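Local coordinates for NTD biosynthesis operon protein NtdA (PDB 4K2M) that catalyses the reversible, pyridoxal phosphate-dependent transamination of 3-dehydroglucose 6-phosphate with glutamate to form kanosamine 6-phosphate, as a homodimer, at residues A[79-90]-A[300-311]. Residues are numbered along the deposited sequence; the frame is centred on the assembly and turned at random. Where two conformers were deposited one is given.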
loop_
_atom_site.group_PDB
_atom_site.type_symbol
_atom_site.label_atom_id
_atom_site.label_comp_id
_atom_site.label_asym_id
_atom_site.label_seq_id
_atom_site.Cartn_x
_atom_site.Cartn_y
_atom_site.Cartn_z
ATOM N N THR A 79 14.394 -2.851 -16.967
ATOM C CA THR A 79 15.565 -3.334 -17.720
ATOM C C THR A 79 16.460 -4.207 -16.868
ATOM O O THR A 79 16.330 -4.220 -15.638
ATOM C CB THR A 79 16.400 -2.162 -18.270
ATOM O OG1 THR A 79 16.964 -1.423 -17.176
ATOM C CG2 THR A 79 15.520 -1.238 -19.106
ATOM N N ASN A 80 17.373 -4.941 -17.505
ATOM C CA ASN A 80 18.296 -5.764 -16.738
ATOM C C ASN A 80 19.146 -4.906 -15.803
ATOM O O ASN A 80 19.452 -5.311 -14.681
ATOM C CB ASN A 80 19.195 -6.602 -17.664
ATOM C CG ASN A 80 18.442 -7.723 -18.367
ATOM O OD1 ASN A 80 17.369 -8.140 -17.928
ATOM N ND2 ASN A 80 19.012 -8.221 -19.465
ATOM N N ASP A 81 19.541 -3.720 -16.259
ATOM C CA ASP A 81 20.351 -2.839 -15.420
ATOM C C ASP A 81 19.587 -2.379 -14.170
ATOM O O ASP A 81 20.151 -2.276 -13.076
ATOM C CB ASP A 81 20.876 -1.639 -16.214
ATOM C CG ASP A 81 22.063 -2.000 -17.114
ATOM O OD1 ASP A 81 22.567 -3.146 -17.027
ATOM O OD2 ASP A 81 22.493 -1.125 -17.897
ATOM N N GLU A 82 18.298 -2.121 -14.326
ATOM C CA GLU A 82 17.491 -1.741 -13.168
ATOM C C GLU A 82 17.419 -2.890 -12.180
ATOM O O GLU A 82 17.562 -2.687 -10.967
ATOM C CB GLU A 82 16.082 -1.320 -13.598
ATOM C CG GLU A 82 16.027 0.028 -14.294
ATOM C CD GLU A 82 14.654 0.322 -14.858
ATOM O OE1 GLU A 82 14.386 -0.095 -16.007
ATOM O OE2 GLU A 82 13.854 0.972 -14.154
ATOM N N VAL A 83 17.219 -4.102 -12.693
ATOM C CA VAL A 83 17.102 -5.276 -11.831
ATOM C C VAL A 83 18.379 -5.439 -11.026
ATOM O O VAL A 83 18.336 -5.712 -9.823
ATOM C CB VAL A 83 16.782 -6.559 -12.627
ATOM C CG1 VAL A 83 16.894 -7.795 -11.737
ATOM C CG2 VAL A 83 15.372 -6.478 -13.207
ATOM N N GLU A 84 19.519 -5.245 -11.682
ATOM C CA GLU A 84 20.802 -5.334 -10.995
ATOM C C GLU A 84 20.936 -4.270 -9.896
ATOM O O GLU A 84 21.326 -4.590 -8.764
ATOM C CB GLU A 84 21.957 -5.236 -12.006
ATOM C CG GLU A 84 23.339 -5.287 -11.377
ATOM C CD GLU A 84 24.439 -5.481 -12.412
ATOM O OE1 GLU A 84 24.112 -5.569 -13.615
ATOM O OE2 GLU A 84 25.624 -5.555 -12.023
ATOM N N ASP A 85 20.597 -3.020 -10.219
ATOM C CA ASP A 85 20.629 -1.934 -9.242
ATOM C C ASP A 85 19.722 -2.231 -8.053
ATOM O O ASP A 85 20.077 -1.942 -6.910
ATOM C CB ASP A 85 20.178 -0.610 -9.870
ATOM C CG ASP A 85 21.198 -0.038 -10.839
ATOM O OD1 ASP A 85 22.359 -0.498 -10.826
ATOM O OD2 ASP A 85 20.838 0.885 -11.601
ATOM N N ILE A 86 18.535 -2.765 -8.336
ATOM C CA ILE A 86 17.543 -3.012 -7.284
ATOM C C ILE A 86 17.990 -4.145 -6.366
ATOM O O ILE A 86 17.907 -4.035 -5.144
ATOM C CB ILE A 86 16.151 -3.300 -7.886
ATOM C CG1 ILE A 86 15.589 -2.035 -8.551
ATOM C CG2 ILE A 86 15.187 -3.810 -6.826
ATOM C CD1 ILE A 86 14.483 -2.336 -9.577
ATOM N N LEU A 87 18.486 -5.227 -6.948
ATOM C CA LEU A 87 19.013 -6.329 -6.144
ATOM C C LEU A 87 20.160 -5.861 -5.254
ATOM O O LEU A 87 20.292 -6.316 -4.114
ATOM C CB LEU A 87 19.458 -7.485 -7.032
ATOM C CG LEU A 87 18.329 -8.287 -7.665
ATOM C CD1 LEU A 87 18.877 -9.252 -8.717
ATOM C CD2 LEU A 87 17.565 -9.065 -6.595
ATOM N N ASN A 88 20.983 -4.960 -5.779
ATOM C CA ASN A 88 22.082 -4.370 -5.017
ATOM C C ASN A 88 21.619 -3.566 -3.803
ATOM O O ASN A 88 22.162 -3.723 -2.708
ATOM C CB ASN A 88 22.962 -3.484 -5.910
ATOM C CG ASN A 88 23.960 -4.285 -6.724
ATOM O OD1 ASN A 88 24.367 -5.372 -6.317
ATOM N ND2 ASN A 88 24.354 -3.754 -7.881
ATOM N N THR A 89 20.628 -2.699 -3.998
ATOM C CA THR A 89 20.137 -1.891 -2.885
ATOM C C THR A 89 19.382 -2.750 -1.858
ATOM O O THR A 89 19.474 -2.507 -0.655
ATOM C CB THR A 89 19.294 -0.656 -3.344
ATOM O OG1 THR A 89 19.291 0.335 -2.306
ATOM C CG2 THR A 89 17.852 -1.040 -3.665
ATOM N N LEU A 90 18.670 -3.770 -2.330
ATOM C CA LEU A 90 17.913 -4.640 -1.435
ATOM C C LEU A 90 18.848 -5.507 -0.603
ATOM O O LEU A 90 18.508 -5.924 0.500
ATOM C CB LEU A 90 16.930 -5.509 -2.216
ATOM C CG LEU A 90 15.828 -4.700 -2.909
ATOM C CD1 LEU A 90 14.774 -5.615 -3.522
ATOM C CD2 LEU A 90 15.184 -3.673 -1.950
ATOM N N LEU A 300 11.050 0.306 1.793
ATOM C CA LEU A 300 11.633 -0.594 0.795
ATOM C C LEU A 300 11.392 -0.043 -0.606
ATOM O O LEU A 300 12.305 -0.019 -1.440
ATOM C CB LEU A 300 11.075 -2.017 0.929
ATOM C CG LEU A 300 11.704 -3.029 -0.042
ATOM C CD1 LEU A 300 12.451 -4.101 0.720
ATOM C CD2 LEU A 300 10.651 -3.677 -0.941
ATOM N N GLN A 301 10.180 0.444 -0.860
ATOM C CA GLN A 301 9.868 0.982 -2.183
ATOM C C GLN A 301 10.583 2.297 -2.453
ATOM O O GLN A 301 10.931 2.592 -3.599
ATOM C CB GLN A 301 8.353 1.178 -2.375
ATOM C CG GLN A 301 7.541 -0.114 -2.419
ATOM C CD GLN A 301 7.992 -1.098 -3.504
ATOM O OE1 GLN A 301 8.569 -0.713 -4.525
ATOM N NE2 GLN A 301 7.731 -2.383 -3.273
ATOM N N ALA A 302 10.779 3.103 -1.418
ATOM C CA ALA A 302 11.540 4.350 -1.581
ATOM C C ALA A 302 12.990 4.041 -1.955
ATOM O O ALA A 302 13.591 4.739 -2.776
ATOM C CB ALA A 302 11.457 5.221 -0.313
ATOM N N ALA A 303 13.561 2.988 -1.373
ATOM C CA ALA A 303 14.919 2.598 -1.747
ATOM C C ALA A 303 14.958 2.175 -3.211
ATOM O O ALA A 303 15.891 2.504 -3.944
ATOM C CB ALA A 303 15.431 1.454 -0.850
ATOM N N ILE A 304 13.943 1.434 -3.637
ATOM C CA ILE A 304 13.866 0.993 -5.028
ATOM C C ILE A 304 13.665 2.213 -5.934
ATOM O O ILE A 304 14.247 2.303 -7.021
ATOM C CB ILE A 304 12.705 -0.003 -5.217
ATOM C CG1 ILE A 304 13.090 -1.363 -4.632
ATOM C CG2 ILE A 304 12.362 -0.179 -6.705
ATOM C CD1 ILE A 304 11.937 -2.363 -4.622
ATOM N N GLY A 305 12.830 3.143 -5.483
ATOM C CA GLY A 305 12.551 4.352 -6.241
ATOM C C GLY A 305 13.792 5.182 -6.480
ATOM O O GLY A 305 13.962 5.779 -7.554
ATOM N N LEU A 306 14.679 5.210 -5.487
ATOM C CA LEU A 306 15.899 5.992 -5.614
ATOM C C LEU A 306 16.808 5.370 -6.671
ATOM O O LEU A 306 17.661 6.051 -7.235
ATOM C CB LEU A 306 16.609 6.109 -4.266
ATOM C CG LEU A 306 15.876 7.057 -3.320
ATOM C CD1 LEU A 306 16.322 6.885 -1.877
ATOM C CD2 LEU A 306 16.079 8.511 -3.771
ATOM N N GLU A 307 16.624 4.081 -6.944
ATOM C CA GLU A 307 17.377 3.445 -8.030
ATOM C C GLU A 307 16.701 3.670 -9.368
ATOM O O GLU A 307 17.342 4.084 -10.336
ATOM C CB GLU A 307 17.530 1.940 -7.802
ATOM C CG GLU A 307 18.417 1.562 -6.641
ATOM C CD GLU A 307 19.772 2.237 -6.697
ATOM O OE1 GLU A 307 20.390 2.260 -7.786
ATOM O OE2 GLU A 307 20.205 2.770 -5.653
ATOM N N ARG A 308 15.401 3.400 -9.442
ATOM C CA ARG A 308 14.729 3.457 -10.735
ATOM C C ARG A 308 14.646 4.876 -11.258
ATOM O O ARG A 308 14.562 5.082 -12.465
ATOM C CB ARG A 308 13.335 2.789 -10.673
ATOM C CG ARG A 308 13.427 1.294 -10.318
ATOM C CD ARG A 308 12.139 0.547 -10.649
ATOM N NE ARG A 308 11.996 0.412 -12.095
ATOM C CZ ARG A 308 10.922 -0.039 -12.733
ATOM N NH1 ARG A 308 9.832 -0.421 -12.064
ATOM N NH2 ARG A 308 10.957 -0.124 -14.062
ATOM N N MET A 309 14.691 5.856 -10.357
ATOM C CA MET A 309 14.597 7.253 -10.756
ATOM C C MET A 309 15.784 7.672 -11.597
ATOM O O MET A 309 15.696 8.652 -12.340
ATOM C CB MET A 309 14.501 8.169 -9.528
ATOM C CG MET A 309 13.878 9.530 -9.811
ATOM S SD MET A 309 13.535 10.432 -8.277
ATOM C CE MET A 309 14.380 9.331 -7.155
ATOM N N LYS A 310 16.891 6.940 -11.484
ATOM C CA LYS A 310 18.096 7.276 -12.243
ATOM C C LYS A 310 17.877 7.148 -13.742
ATOM O O LYS A 310 18.662 7.675 -14.538
ATOM C CB LYS A 310 19.254 6.380 -11.812
ATOM C CG LYS A 310 19.608 6.525 -10.342
ATOM C CD LYS A 310 20.607 5.455 -9.930
ATOM C CE LYS A 310 21.063 5.693 -8.498
ATOM N NZ LYS A 310 22.025 4.646 -8.055
ATOM N N TYR A 311 16.804 6.458 -14.116
ATOM C CA TYR A 311 16.486 6.184 -15.514
ATOM C C TYR A 311 15.427 7.136 -16.079
ATOM O O TYR A 311 15.144 7.099 -17.275
ATOM C CB TYR A 311 16.016 4.719 -15.673
ATOM C CG TYR A 311 17.078 3.694 -15.329
ATOM C CD1 TYR A 311 17.776 3.014 -16.322
ATOM C CD2 TYR A 311 17.386 3.414 -14.003
ATOM C CE1 TYR A 311 18.766 2.075 -15.991
ATOM C CE2 TYR A 311 18.369 2.482 -13.666
ATOM C CZ TYR A 311 19.052 1.825 -14.658
ATOM O OH TYR A 311 20.015 0.911 -14.274
HETATM O O HOH W 1 13.057 3.386 -14.239
HETATM O O HOH W 2 18.504 3.153 -3.174
#
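Glu82, near the start of helix 80-90, passes over one face of the Tyr311 ring, running opposite to the tyrosine side chain, and ends on Arg308, doing three jobs with one side chain. Its CG sits over the centre of that face in a CH-pi contact, 3.5 Å from the centroid. Extended beyond CG (chi2 173°), the chain carries the carboxylate past the ring to Arg308, whose NE and NH2 grip OE2 side-on, at 2.8 and 3.1 Å. Both nitrogens point at OE2 within the guanidinium plane, yet reach it from one face of the carboxylate, some 40° above its plane. The other oxygen, OE1, accepts from Thr79 N, while Thr79 OG1 takes the N-H of Glu82: a capping box that closes the helix start.

At the ring edge, Tyr311 OH donates to Asp85 OD2 (2.8 Å). Glu307, bent at chi2, brings OE1 to 4.1 Å from Asp85 OD2; salt bridges from Arg42 to Asp85 and from Lys310 to Glu307 probably offset this acidic pair. A water donates to Ala303 O and Glu307 OE2, joined by Thr89 OG1 in one of its conformers.

Farther along, branched aliphatic chains suit the greasy half: Ile86 CG2 meets Ile304 CG1 at 3.9 Å, and Leu90 CD2 reaches Leu300 CD1. Leu90 also packs on Leu90 of the second subunit. The helices run in broadly opposite directions, their axes at 140°. With two nitrogens on one oxygen, the buried Glu82-Arg308 salt bridge should limit rotation of both groups, about 5 Å from the side chain of substrate-binding Pro247.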